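Local coordinates for protein TatD-related deoxyribonuclease (Thermotoga maritima, PDB 1J6O) that probably acts as a metal-dependent deoxyribonuclease of the TatD family, hydrolysing ester bonds in DNA, at residues 233-236 against 237-240; 226-229 against 230-234; 259-262 against 263-267. All coordinates share one frame; numbering follows the deposited sequence.

Contact 1: residues 233-236 against 237-240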
loop_
_atom_site.group_PDB
_atom_site.type_symbol
_atom_site.label_atom_id
_atom_site.label_comp_id
_atom_site.label_asym_id
_atom_site.label_seq_id
_atom_site.Cartn_x
_atom_site.Cartn_y
_atom_site.Cartn_z
ATOM N N LEU A 233 -13.432 -4.513 -0.836
ATOM C CA LEU A 233 -12.785 -3.788 -1.910
ATOM C C LEU A 233 -13.775 -3.577 -3.067
ATOM O O LEU A 233 -13.622 -2.639 -3.855
ATOM C CB LEU A 233 -11.564 -4.585 -2.372
ATOM C CG LEU A 233 -10.353 -3.857 -2.923
ATOM C CD1 LEU A 233 -10.047 -2.599 -2.122
ATOM C CD2 LEU A 233 -9.186 -4.847 -2.950
ATOM N N LYS A 234 -14.787 -4.445 -3.167
ATOM C CA LYS A 234 -15.772 -4.310 -4.249
ATOM C C LYS A 234 -16.441 -2.933 -4.336
ATOM O O LYS A 234 -16.770 -2.470 -5.424
ATOM C CB LYS A 234 -16.856 -5.387 -4.125
ATOM C CG LYS A 234 -17.674 -5.289 -2.866
ATOM C CD LYS A 234 -18.400 -6.607 -2.570
ATOM C CE LYS A 234 -19.608 -6.816 -3.446
ATOM N NZ LYS A 234 -19.241 -6.953 -4.877
ATOM N N TYR A 235 -16.658 -2.301 -3.191
ATOM C CA TYR A 235 -17.285 -0.993 -3.126
ATOM C C TYR A 235 -16.368 0.070 -3.656
ATOM O O TYR A 235 -16.842 1.073 -4.211
ATOM C CB TYR A 235 -17.695 -0.681 -1.675
ATOM C CG TYR A 235 -18.690 -1.697 -1.157
ATOM C CD1 TYR A 235 -19.998 -1.720 -1.629
ATOM C CD2 TYR A 235 -18.293 -2.696 -0.273
ATOM C CE1 TYR A 235 -20.888 -2.728 -1.241
ATOM C CE2 TYR A 235 -19.163 -3.698 0.117
ATOM C CZ TYR A 235 -20.454 -3.714 -0.370
ATOM O OH TYR A 235 -21.281 -4.745 0.006
ATOM N N VAL A 236 -15.060 -0.146 -3.492
ATOM C CA VAL A 236 -14.070 0.817 -3.972
ATOM C C VAL A 236 -14.069 0.753 -5.497
ATOM O O VAL A 236 -14.011 1.786 -6.172
ATOM C CB VAL A 236 -12.643 0.487 -3.414
ATOM C CG1 VAL A 236 -11.573 1.393 -4.062
ATOM C CG2 VAL A 236 -12.656 0.705 -1.885
ATOM N N VAL A 237 -14.100 -0.464 -6.028
ATOM C CA VAL A 237 -14.110 -0.651 -7.464
ATOM C C VAL A 237 -15.407 -0.037 -8.043
ATOM O O VAL A 237 -15.393 0.644 -9.078
ATOM C CB VAL A 237 -14.065 -2.154 -7.806
ATOM C CG1 VAL A 237 -14.464 -2.373 -9.273
ATOM C CG2 VAL A 237 -12.654 -2.712 -7.543
ATOM N N GLU A 238 -16.526 -0.293 -7.368
ATOM C CA GLU A 238 -17.813 0.230 -7.815
ATOM C C GLU A 238 -17.735 1.735 -7.981
ATOM O O GLU A 238 -18.073 2.271 -9.040
ATOM C CB GLU A 238 -18.897 -0.134 -6.809
ATOM C CG GLU A 238 -20.236 0.506 -7.063
ATOM C CD GLU A 238 -21.298 -0.077 -6.149
ATOM O OE1 GLU A 238 -21.012 -0.226 -4.937
ATOM O OE2 GLU A 238 -22.407 -0.384 -6.645
ATOM N N THR A 239 -17.268 2.426 -6.952
ATOM C CA THR A 239 -17.161 3.876 -7.037
ATOM C C THR A 239 -16.229 4.306 -8.162
ATOM O O THR A 239 -16.568 5.206 -8.949
ATOM C CB THR A 239 -16.687 4.480 -5.683
ATOM O OG1 THR A 239 -17.703 4.263 -4.693
ATOM C CG2 THR A 239 -16.412 5.978 -5.800
ATOM N N ILE A 240 -15.055 3.678 -8.253
ATOM C CA ILE A 240 -14.115 4.050 -9.308
ATOM C C ILE A 240 -14.736 3.880 -10.677
ATOM O O ILE A 240 -14.581 4.750 -11.539
ATOM C CB ILE A 240 -12.815 3.225 -9.223
ATOM C CG1 ILE A 240 -12.074 3.599 -7.928
ATOM C CG2 ILE A 240 -11.927 3.474 -10.457
ATOM C CD1 ILE A 240 -10.835 2.728 -7.666
#
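V236 with I240, Y235 with E238, and T239 with the carbonyl of Y235 form a local contact of residues three and four apart, within the opening turns of helix 233-244. This helix follows 209-211, the last parallel strand of the TIM-barrel fold. The backbone evidence is an unbroken run of i+4 to i hydrogen bonds: E238 N to K234 O at 2.9 Å, and likewise V237 N to L233 O, T239 N to Y235 O and I240 N to V236 O. On the buried side, V236 carries CG1 anti to the backbone N (chi1 173°). This places the methyl alongside the I240 side chain, which points the same way, and V236 CG1 lies 3.9 Å from I240 CD1. Both residues, like L233 and V237, rest on L211, while V237 also reaches M13 of the first strand and V251 of the following helix.

The partly exposed side is built differently. There, E238 OE1 approaches Y235 CD1 to 3.8 Å, obliquely to the ring, with carboxylate and ring planes 40° apart. One face of this ring is overlaid, toward its rim, by K234 CG, and P220 and P222 touch the tyrosine from a neighbouring loop. T239 turns OG1 beside its own backbone N (chi1 -66°), where T239 OG1 is 3.3 Å from Y235 O, at best a weak and unsettled hydrogen bond, since another acceptor competes for its proton. No charge pair joins the turns, since K234 NZ stays 7.0 Å from E238 OE1. The chemistry therefore implies an amphipathic helix start, held by main-chain bonds and aliphatic contact with the barrel, to which the charged side chains probably add little direct attraction.

Contact 2: residues 226-229 against 230-234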
loop_
_atom_site.group_PDB
_atom_site.type_symbol
_atom_site.label_atom_id
_atom_site.label_comp_id
_atom_site.label_asym_id
_atom_site.label_seq_id
_atom_site.Cartn_x
_atom_site.Cartn_y
_atom_site.Cartn_z
ATOM N N LYS A 226 -17.124 -0.038 10.979
ATOM C CA LYS A 226 -16.876 -1.482 11.024
ATOM C C LYS A 226 -15.443 -1.767 10.648
ATOM O O LYS A 226 -14.789 -0.931 10.031
ATOM C CB LYS A 226 -17.789 -2.236 10.049
ATOM C CG LYS A 226 -19.292 -2.099 10.343
ATOM C CD LYS A 226 -19.684 -2.885 11.605
ATOM C CE LYS A 226 -21.099 -2.526 12.091
ATOM N NZ LYS A 226 -22.114 -2.512 11.005
ATOM N N ARG A 227 -14.954 -2.944 11.041
ATOM C CA ARG A 227 -13.579 -3.333 10.722
ATOM C C ARG A 227 -13.554 -3.478 9.208
ATOM O O ARG A 227 -14.469 -4.042 8.634
ATOM C CB ARG A 227 -13.264 -4.699 11.327
ATOM C CG ARG A 227 -11.879 -5.210 10.995
ATOM C CD ARG A 227 -11.762 -6.638 11.451
ATOM N NE ARG A 227 -12.533 -7.510 10.564
ATOM C CZ ARG A 227 -12.648 -8.820 10.733
ATOM N NH1 ARG A 227 -12.041 -9.386 11.770
ATOM N NH2 ARG A 227 -13.358 -9.555 9.863
ATOM N N ASN A 228 -12.507 -2.991 8.557
ATOM C CA ASN A 228 -12.428 -3.110 7.094
ATOM C C ASN A 228 -11.731 -4.441 6.787
ATOM O O ASN A 228 -11.018 -4.970 7.634
ATOM C CB ASN A 228 -11.596 -1.946 6.567
ATOM C CG ASN A 228 -11.703 -1.758 5.056
ATOM O OD1 ASN A 228 -12.533 -2.369 4.400
ATOM N ND2 ASN A 228 -10.854 -0.886 4.511
ATOM N N GLU A 229 -11.991 -5.009 5.611
ATOM C CA GLU A 229 -11.368 -6.267 5.201
ATOM C C GLU A 229 -11.363 -6.307 3.679
ATOM O O GLU A 229 -12.150 -5.579 3.032
ATOM C CB GLU A 229 -12.081 -7.475 5.803
ATOM C CG GLU A 229 -13.523 -7.620 5.422
ATOM C CD GLU A 229 -14.108 -8.854 6.046
ATOM O OE1 GLU A 229 -13.891 -9.944 5.474
ATOM O OE2 GLU A 229 -14.749 -8.729 7.121
ATOM N N PRO A 230 -10.510 -7.170 3.080
ATOM C CA PRO A 230 -10.381 -7.299 1.627
ATOM C C PRO A 230 -11.627 -7.432 0.784
ATOM O O PRO A 230 -11.710 -6.792 -0.256
ATOM C CB PRO A 230 -9.447 -8.494 1.459
ATOM C CG PRO A 230 -8.534 -8.333 2.648
ATOM C CD PRO A 230 -9.559 -8.073 3.750
ATOM N N LYS A 231 -12.598 -8.237 1.207
ATOM C CA LYS A 231 -13.798 -8.371 0.382
ATOM C C LYS A 231 -14.595 -7.079 0.204
ATOM O O LYS A 231 -15.442 -7.001 -0.688
ATOM C CB LYS A 231 -14.713 -9.456 0.938
ATOM C CG LYS A 231 -15.417 -9.062 2.209
ATOM C CD LYS A 231 -16.293 -10.197 2.706
ATOM C CE LYS A 231 -16.983 -9.795 3.991
ATOM N NZ LYS A 231 -17.754 -10.935 4.566
ATOM N N TYR A 232 -14.349 -6.070 1.037
ATOM C CA TYR A 232 -15.085 -4.824 0.895
ATOM C C TYR A 232 -14.480 -3.994 -0.207
ATOM O O TYR A 232 -14.945 -2.898 -0.482
ATOM C CB TYR A 232 -15.074 -3.992 2.173
ATOM C CG TYR A 232 -15.807 -4.618 3.339
ATOM C CD1 TYR A 232 -16.813 -5.574 3.134
ATOM C CD2 TYR A 232 -15.513 -4.237 4.640
ATOM C CE1 TYR A 232 -17.500 -6.127 4.215
ATOM C CE2 TYR A 232 -16.187 -4.782 5.721
ATOM C CZ TYR A 232 -17.178 -5.722 5.505
ATOM O OH TYR A 232 -17.860 -6.247 6.577
ATOM N N LEU A 233 -13.432 -4.513 -0.836
ATOM C CA LEU A 233 -12.785 -3.788 -1.910
ATOM C C LEU A 233 -13.775 -3.577 -3.067
ATOM O O LEU A 233 -13.622 -2.639 -3.855
ATOM C CB LEU A 233 -11.564 -4.585 -2.372
ATOM C CG LEU A 233 -10.353 -3.857 -2.923
ATOM C CD1 LEU A 233 -10.047 -2.599 -2.122
ATOM C CD2 LEU A 233 -9.186 -4.847 -2.950
ATOM N N LYS A 234 -14.787 -4.445 -3.167
ATOM C CA LYS A 234 -15.772 -4.310 -4.249
ATOM C C LYS A 234 -16.441 -2.933 -4.336
ATOM O O LYS A 234 -16.770 -2.470 -5.424
ATOM C CB LYS A 234 -16.856 -5.387 -4.125
ATOM C CG LYS A 234 -17.674 -5.289 -2.866
ATOM C CD LYS A 234 -18.400 -6.607 -2.570
ATOM C CE LYS A 234 -19.608 -6.816 -3.446
ATOM N NZ LYS A 234 -19.241 -6.953 -4.877
HETATM O O HOH W 1 -15.330 -11.902 6.679
#
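E229 sets CG between its backbone N and carbonyl carbon (chi1 61°), while Y232 turns its ring to the side of its own backbone N; together these rotations bring the glutamate methylene over the tyrosine. E229 CG stands 4.0 Å from the centroid of the Y232 ring and 13° off its normal, a CH-pi contact over one face. The ring edge is met by oxygens instead: N228 OD1 is 3.5 Å from Y232 CD2, with amide and ring planes 12° apart, and R227 O comes to 3.5 Å from Y232 CE2. Y232 also stacks with the ring of F223, and the N228 amide is held through ND2 by F217 O.

Here the loop that follows strand 209-211, the eighth parallel strand of the barrel, turns into helix 233-244. The turn is of 3-10 type: Y232 N bonds E229 O at 3.0 Å, from above the carbonyl plane, and L233 N bonds P230 O. N228 lies in the part of this loop near D214, a predicted ligand of a divalent metal.

The extended E229 chain carries its carboxylate across to the K231 chain, where E229 OE1 lies 3.4 Å from K231 CE. The charged atoms themselves remain further apart, E229 OE1 to K231 NZ being 4.1 Å, more than a salt bridge allows. A water bridges them, donating to E229 OE1 at 2.7 Å and accepting a weak bond from K231 NZ. The other carboxylate oxygen, E229 OE2, takes a salt bridge of 3.2 Å from R227 NH2, lying in the guanidinium plane while the donor stands above the carboxylate plane. R227 is held chiefly by D28, through NH1, which also hydrogen-bonds Q24 O.

Contact 3: residues 259-262 against 263-267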
loop_
_atom_site.group_PDB
_atom_site.type_symbol
_atom_site.label_atom_id
_atom_site.label_comp_id
_atom_site.label_asym_id
_atom_site.label_seq_id
_atom_site.Cartn_x
_atom_site.Cartn_y
_atom_site.Cartn_z
ATOM N N ALA A 259 -1.065 -4.048 -10.244
ATOM C CA ALA A 259 -0.554 -4.642 -9.019
ATOM C C ALA A 259 0.342 -5.841 -9.288
ATOM O O ALA A 259 1.376 -6.013 -8.640
ATOM C CB ALA A 259 -1.723 -5.023 -8.094
ATOM N N ARG A 260 -0.028 -6.651 -10.276
ATOM C CA ARG A 260 0.770 -7.828 -10.624
ATOM C C ARG A 260 2.146 -7.391 -11.119
ATOM O O ARG A 260 3.186 -7.949 -10.743
ATOM C CB ARG A 260 0.117 -8.614 -11.771
ATOM C CG ARG A 260 -1.083 -9.477 -11.411
ATOM C CD ARG A 260 -1.671 -10.050 -12.704
ATOM N NE ARG A 260 -2.900 -10.809 -12.492
ATOM C CZ ARG A 260 -3.716 -11.181 -13.476
ATOM N NH1 ARG A 260 -3.413 -10.873 -14.738
ATOM N NH2 ARG A 260 -4.854 -11.812 -13.203
ATOM N N ARG A 261 2.147 -6.398 -11.989
ATOM C CA ARG A 261 3.397 -5.912 -12.533
ATOM C C ARG A 261 4.338 -5.353 -11.479
ATOM O O ARG A 261 5.531 -5.641 -11.470
ATOM C CB ARG A 261 3.116 -4.845 -13.588
ATOM C CG ARG A 261 4.352 -4.334 -14.293
ATOM C CD ARG A 261 4.028 -3.160 -15.219
ATOM N NE ARG A 261 3.670 -1.958 -14.475
ATOM C CZ ARG A 261 2.458 -1.418 -14.468
ATOM N NH1 ARG A 261 1.470 -1.975 -15.173
ATOM N NH2 ARG A 261 2.230 -0.320 -13.754
ATOM N N ILE A 262 3.791 -4.563 -10.571
ATOM C CA ILE A 262 4.615 -3.962 -9.524
ATOM C C ILE A 262 5.186 -4.912 -8.491
ATOM O O ILE A 262 6.385 -4.921 -8.219
ATOM C CB ILE A 262 3.800 -2.869 -8.769
ATOM C CG1 ILE A 262 3.564 -1.672 -9.702
ATOM C CG2 ILE A 262 4.560 -2.371 -7.542
ATOM C CD1 ILE A 262 2.625 -0.621 -9.132
ATOM N N PHE A 263 4.318 -5.732 -7.938
ATOM C CA PHE A 263 4.713 -6.664 -6.909
ATOM C C PHE A 263 5.127 -8.070 -7.265
ATOM O O PHE A 263 5.999 -8.642 -6.597
ATOM C CB PHE A 263 3.561 -6.728 -5.895
ATOM C CG PHE A 263 3.254 -5.401 -5.254
ATOM C CD1 PHE A 263 4.103 -4.875 -4.300
ATOM C CD2 PHE A 263 2.112 -4.693 -5.610
ATOM C CE1 PHE A 263 3.817 -3.659 -3.692
ATOM C CE2 PHE A 263 1.801 -3.465 -5.013
ATOM C CZ PHE A 263 2.656 -2.945 -4.049
ATOM N N LEU A 264 4.537 -8.629 -8.315
ATOM C CA LEU A 264 4.897 -10.002 -8.652
ATOM C C LEU A 264 5.877 -10.298 -9.749
ATOM O O LEU A 264 6.376 -11.415 -9.823
ATOM C CB LEU A 264 3.624 -10.802 -8.899
ATOM C CG LEU A 264 2.672 -10.759 -7.701
ATOM C CD1 LEU A 264 1.457 -11.641 -7.960
ATOM C CD2 LEU A 264 3.416 -11.175 -6.419
ATOM N N GLU A 265 6.153 -9.334 -10.606
ATOM C CA GLU A 265 7.094 -9.603 -11.678
ATOM C C GLU A 265 8.479 -9.846 -11.108
ATOM O O GLU A 265 8.922 -9.149 -10.189
ATOM C CB GLU A 265 7.105 -8.442 -12.671
ATOM C CG GLU A 265 7.254 -8.901 -14.122
ATOM C CD GLU A 265 6.761 -7.874 -15.122
ATOM O OE1 GLU A 265 7.516 -6.924 -15.449
ATOM O OE2 GLU A 265 5.608 -8.014 -15.578
ATOM N N VAL A 266 9.156 -10.863 -11.634
ATOM C CA VAL A 266 10.489 -11.183 -11.160
ATOM C C VAL A 266 11.398 -9.986 -11.477
ATOM O O VAL A 266 11.454 -9.526 -12.617
ATOM C CB VAL A 266 11.035 -12.465 -11.848
ATOM C CG1 VAL A 266 12.424 -12.784 -11.322
ATOM C CG2 VAL A 266 10.109 -13.627 -11.591
ATOM N N LYS A 267 12.105 -9.484 -10.470
ATOM C CA LYS A 267 12.997 -8.342 -10.674
ATOM C C LYS A 267 14.475 -8.734 -10.601
ATOM O O LYS A 267 14.848 -9.663 -9.880
ATOM C CB LYS A 267 12.712 -7.262 -9.621
ATOM C CG LYS A 267 11.266 -6.779 -9.598
ATOM C CD LYS A 267 11.002 -5.843 -8.427
ATOM C CE LYS A 267 9.568 -5.316 -8.449
ATOM N NZ LYS A 267 8.564 -6.421 -8.341
#
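F263 sits beside I262 and one turn on from A259, and its atoms can be followed outward. F263 CB lies 3.6 Å from A259 O, the carbonyl that accepts the F263 N-H at 3.0 Å. CG falls beside the backbone N (chi1 -60°), which directs one ring edge to that same carbonyl: F263 CD2 is 3.4 Å from A259 O, near the ring plane. Farther out, the ring is covered on one face by the I262 CG2 methyl, 3.8 Å from the F263 centroid and 6° off the normal, a well-centred CH-pi contact. CE1, CE2 and CZ all lie under this methyl, the tip atom F263 CZ 4.0 Å from I262 CG2. The F263 side chain also touches T16 and V45 of the first two strands. Were an alanine here, I262 CG2 would probably lose the aromatic face it rests on, and a gap would be likely to open toward T16 and V45.

Toward the C-terminal end of the helix, L264 N bonds R260 O at 2.9 Å, and E265 N adds a weak bond to that acceptor as the turn widens. K267 folds back, bent at chi4, so that NZ donates to I262 O at 2.6 Å, its positive charge probably favourable near the partial negative end of the helix. This is the C-terminal turn of the last helix of a TIM barrel, packed on its first strands.

How the contacts relate
Contacts 1 and 2 are one continuous piece of chain, sharing L233 and K234, with centres 10 Å apart: residues 226-229 lead from the loop into the helix that contact 1 continues. Contact 3 closes the next helix, 248-264, with its centre 23 Å from each of the other two and nearest atoms about 9 Å away, so it touches neither. All three lie near the predicted metal ligands: H17 and D214 of one cation, H164 of the other. Side chain to side chain, N228 of contact 2 is about 6 Å from D214, L233 of contacts 1 and 2 about 9 Å from both H17 and D214, and F263 of contact 3 about 7 Å from H17 and 8 Å from H164.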